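PDB 3W0D: elastase inhibitor AFUEI from Aspergillus fumigatus Af293, which inhibits the fungus's own elastase non-competitively at nanomolar concentration, and also inhibits human leukocyte elastase. Local coordinates for residues A[32-37]-A[52-57]. Residues are numbered along the deposited sequence; the frame is centred on the assembly and turned at random.
Sequences NPIRVL and LNIQVN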
loop_
_atom_site.group_PDB
_atom_site.type_symbol
_atom_site.label_atom_id
_atom_site.label_comp_id
_atom_site.label_asym_id
_atom_site.label_seq_id
_atom_site.Cartn_x
_atom_site.Cartn_y
_atom_site.Cartn_z
ATOM N N ASN A 32 -2.975 -7.183 14.406
ATOM C CA ASN A 32 -3.481 -6.013 15.138
ATOM C C ASN A 32 -2.426 -4.890 14.770
ATOM O O ASN A 32 -1.231 -5.058 14.892
ATOM C CB ASN A 32 -3.508 -6.317 16.672
ATOM C CG ASN A 32 -4.924 -6.382 17.303
ATOM O OD1 ASN A 32 -5.908 -5.766 16.836
ATOM N ND2 ASN A 32 -4.998 -7.114 18.426
ATOM N N PRO A 33 -2.876 -3.761 14.235
ATOM C CA PRO A 33 -4.262 -3.439 13.918
ATOM C C PRO A 33 -4.596 -3.751 12.447
ATOM O O PRO A 33 -3.706 -3.928 11.618
ATOM C CB PRO A 33 -4.284 -1.955 14.203
ATOM C CG PRO A 33 -3.025 -1.535 13.674
ATOM C CD PRO A 33 -2.034 -2.549 14.155
ATOM N N ILE A 34 -5.883 -3.821 12.128
ATOM C CA ILE A 34 -6.348 -4.047 10.758
ATOM C C ILE A 34 -7.128 -2.813 10.324
ATOM O O ILE A 34 -7.965 -2.318 11.064
ATOM C CB ILE A 34 -7.348 -5.269 10.659
ATOM C CG1 ILE A 34 -6.779 -6.520 11.299
ATOM C CG2 ILE A 34 -7.717 -5.554 9.205
ATOM C CD1 ILE A 34 -5.591 -7.120 10.658
ATOM N N ARG A 35 -6.811 -2.317 9.134
ATOM C CA ARG A 35 -7.482 -1.155 8.559
ATOM C C ARG A 35 -8.122 -1.476 7.226
ATOM O O ARG A 35 -7.447 -1.857 6.277
ATOM C CB ARG A 35 -6.522 0.025 8.375
ATOM C CG ARG A 35 -7.221 1.229 7.780
ATOM C CD ARG A 35 -6.410 2.509 7.941
ATOM N NE ARG A 35 -5.078 2.370 7.365
ATOM C CZ ARG A 35 -4.188 3.352 7.299
ATOM N NH1 ARG A 35 -4.488 4.549 7.775
ATOM N NH2 ARG A 35 -2.999 3.135 6.758
ATOM N N VAL A 36 -9.439 -1.344 7.177
ATOM C CA VAL A 36 -10.176 -1.607 5.959
ATOM C C VAL A 36 -10.336 -0.258 5.242
ATOM O O VAL A 36 -10.926 0.681 5.782
ATOM C CB VAL A 36 -11.558 -2.210 6.286
ATOM C CG1 VAL A 36 -12.237 -2.653 5.018
ATOM C CG2 VAL A 36 -11.396 -3.392 7.247
ATOM N N LEU A 37 -9.791 -0.163 4.033
ATOM C CA LEU A 37 -9.856 1.069 3.250
ATOM C C LEU A 37 -11.036 1.073 2.290
ATOM O O LEU A 37 -11.246 0.111 1.551
ATOM C CB LEU A 37 -8.565 1.250 2.452
ATOM C CG LEU A 37 -7.307 1.500 3.282
ATOM C CD1 LEU A 37 -6.045 1.246 2.460
ATOM C CD2 LEU A 37 -7.350 2.931 3.790
ATOM N N LEU A 52 -2.007 -3.923 8.772
ATOM C CA LEU A 52 -2.522 -4.556 7.565
ATOM C C LEU A 52 -3.701 -3.746 7.040
ATOM O O LEU A 52 -4.620 -3.422 7.801
ATOM C CB LEU A 52 -2.987 -5.989 7.859
ATOM C CG LEU A 52 -3.613 -6.786 6.703
ATOM C CD1 LEU A 52 -2.524 -7.333 5.813
ATOM C CD2 LEU A 52 -4.436 -7.936 7.249
ATOM N N ASN A 53 -3.653 -3.416 5.748
ATOM C CA ASN A 53 -4.707 -2.653 5.072
ATOM C C ASN A 53 -5.389 -3.525 4.036
ATOM O O ASN A 53 -4.726 -4.148 3.200
ATOM C CB ASN A 53 -4.129 -1.436 4.345
ATOM C CG ASN A 53 -3.447 -0.483 5.271
ATOM O OD1 ASN A 53 -4.089 0.359 5.901
ATOM N ND2 ASN A 53 -2.131 -0.614 5.379
ATOM N N ILE A 54 -6.712 -3.566 4.090
ATOM C CA ILE A 54 -7.477 -4.346 3.131
ATOM C C ILE A 54 -8.249 -3.344 2.285
ATOM O O ILE A 54 -9.111 -2.640 2.802
ATOM C CB ILE A 54 -8.507 -5.272 3.820
ATOM C CG1 ILE A 54 -7.828 -6.203 4.836
ATOM C CG2 ILE A 54 -9.243 -6.067 2.762
ATOM C CD1 ILE A 54 -6.829 -7.158 4.234
ATOM N N GLN A 55 -7.928 -3.263 0.999
ATOM C CA GLN A 55 -8.613 -2.338 0.112
ATOM C C GLN A 55 -9.887 -3.008 -0.388
ATOM O O GLN A 55 -9.850 -4.100 -0.947
ATOM C CB GLN A 55 -7.715 -1.966 -1.068
ATOM C CG GLN A 55 -8.347 -0.998 -2.066
ATOM C CD GLN A 55 -8.583 0.388 -1.505
ATOM O OE1 GLN A 55 -7.636 1.124 -1.199
ATOM N NE2 GLN A 55 -9.859 0.753 -1.355
ATOM N N VAL A 56 -11.017 -2.348 -0.166
ATOM C CA VAL A 56 -12.319 -2.860 -0.573
ATOM C C VAL A 56 -12.939 -1.895 -1.582
ATOM O O VAL A 56 -12.696 -0.692 -1.503
ATOM C CB VAL A 56 -13.213 -2.986 0.676
ATOM C CG1 VAL A 56 -14.508 -2.241 0.486
ATOM C CG2 VAL A 56 -13.453 -4.444 0.985
ATOM N N ASN A 57 -13.715 -2.398 -2.542
ATOM C CA ASN A 57 -14.348 -1.493 -3.503
ATOM C C ASN A 57 -15.742 -1.092 -3.034
ATOM O O ASN A 57 -16.134 -1.393 -1.907
ATOM C CB ASN A 57 -14.409 -2.096 -4.922
ATOM C CG ASN A 57 -15.339 -3.295 -5.034
ATOM O OD1 ASN A 57 -16.185 -3.539 -4.174
ATOM N ND2 ASN A 57 -15.190 -4.043 -6.116
#
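P33 and L52 open a parallel pairing of strands 34-37 and 52-56: P33 O accepts a weak bond from L52 N (3.3 Å). The pairing asks only a carbonyl of this place, so proline's missing N-H costs nothing; the peptide bond between N32 and P33 is cis. I34 lies beside L52, both pointing the same way. With chi1 at -52° setting CG1 beside the backbone N, chi2 (-66°) swings I34 CD1 to L52 CD2, 3.7 Å away. R35 lends its backbone to both bonds that flank N53, R35 N to L52 O (2.8 Å) and I54 N to R35 O (2.9 Å). On the other face its side chain runs alongside N53. A bend at chi3 (56°) brings R35 NE to N53 OD1 at 2.7 Å, almost in line with the amide C=O, while NH2 adds a weak bond to the same oxygen. Asparagine fits because its ND2 donates to H66 O and the A68 carboxylate. V36, register partner of I54, packs on Y21 and loosely on V56; its beta-branching suits extended backbone. L37 N bonds to I54 O (2.8 Å), and L37 O receives V56 N (3.0 Å). Leucine supplies apolar bulk, buried among N53, I43 and M45 of the second subunit. Its CB meets Q55 OE1, whose amide is held by NE2 donating to V56 O. Strand 62-67 completes the sheet, antiparallel to 52-56. Parallel strands joined by the long, non-helical connection 38-51 fit the I78 family of clan CI-2, where such a connection is the protease-binding loop; the pair probably frames it here. L52 and I54 thus face helix 2-15, while on the opposite face N53 links R35 to the chain terminus, whose carboxylate, though only weakly paired with R35, probably offsets the closeness of R35 and R51.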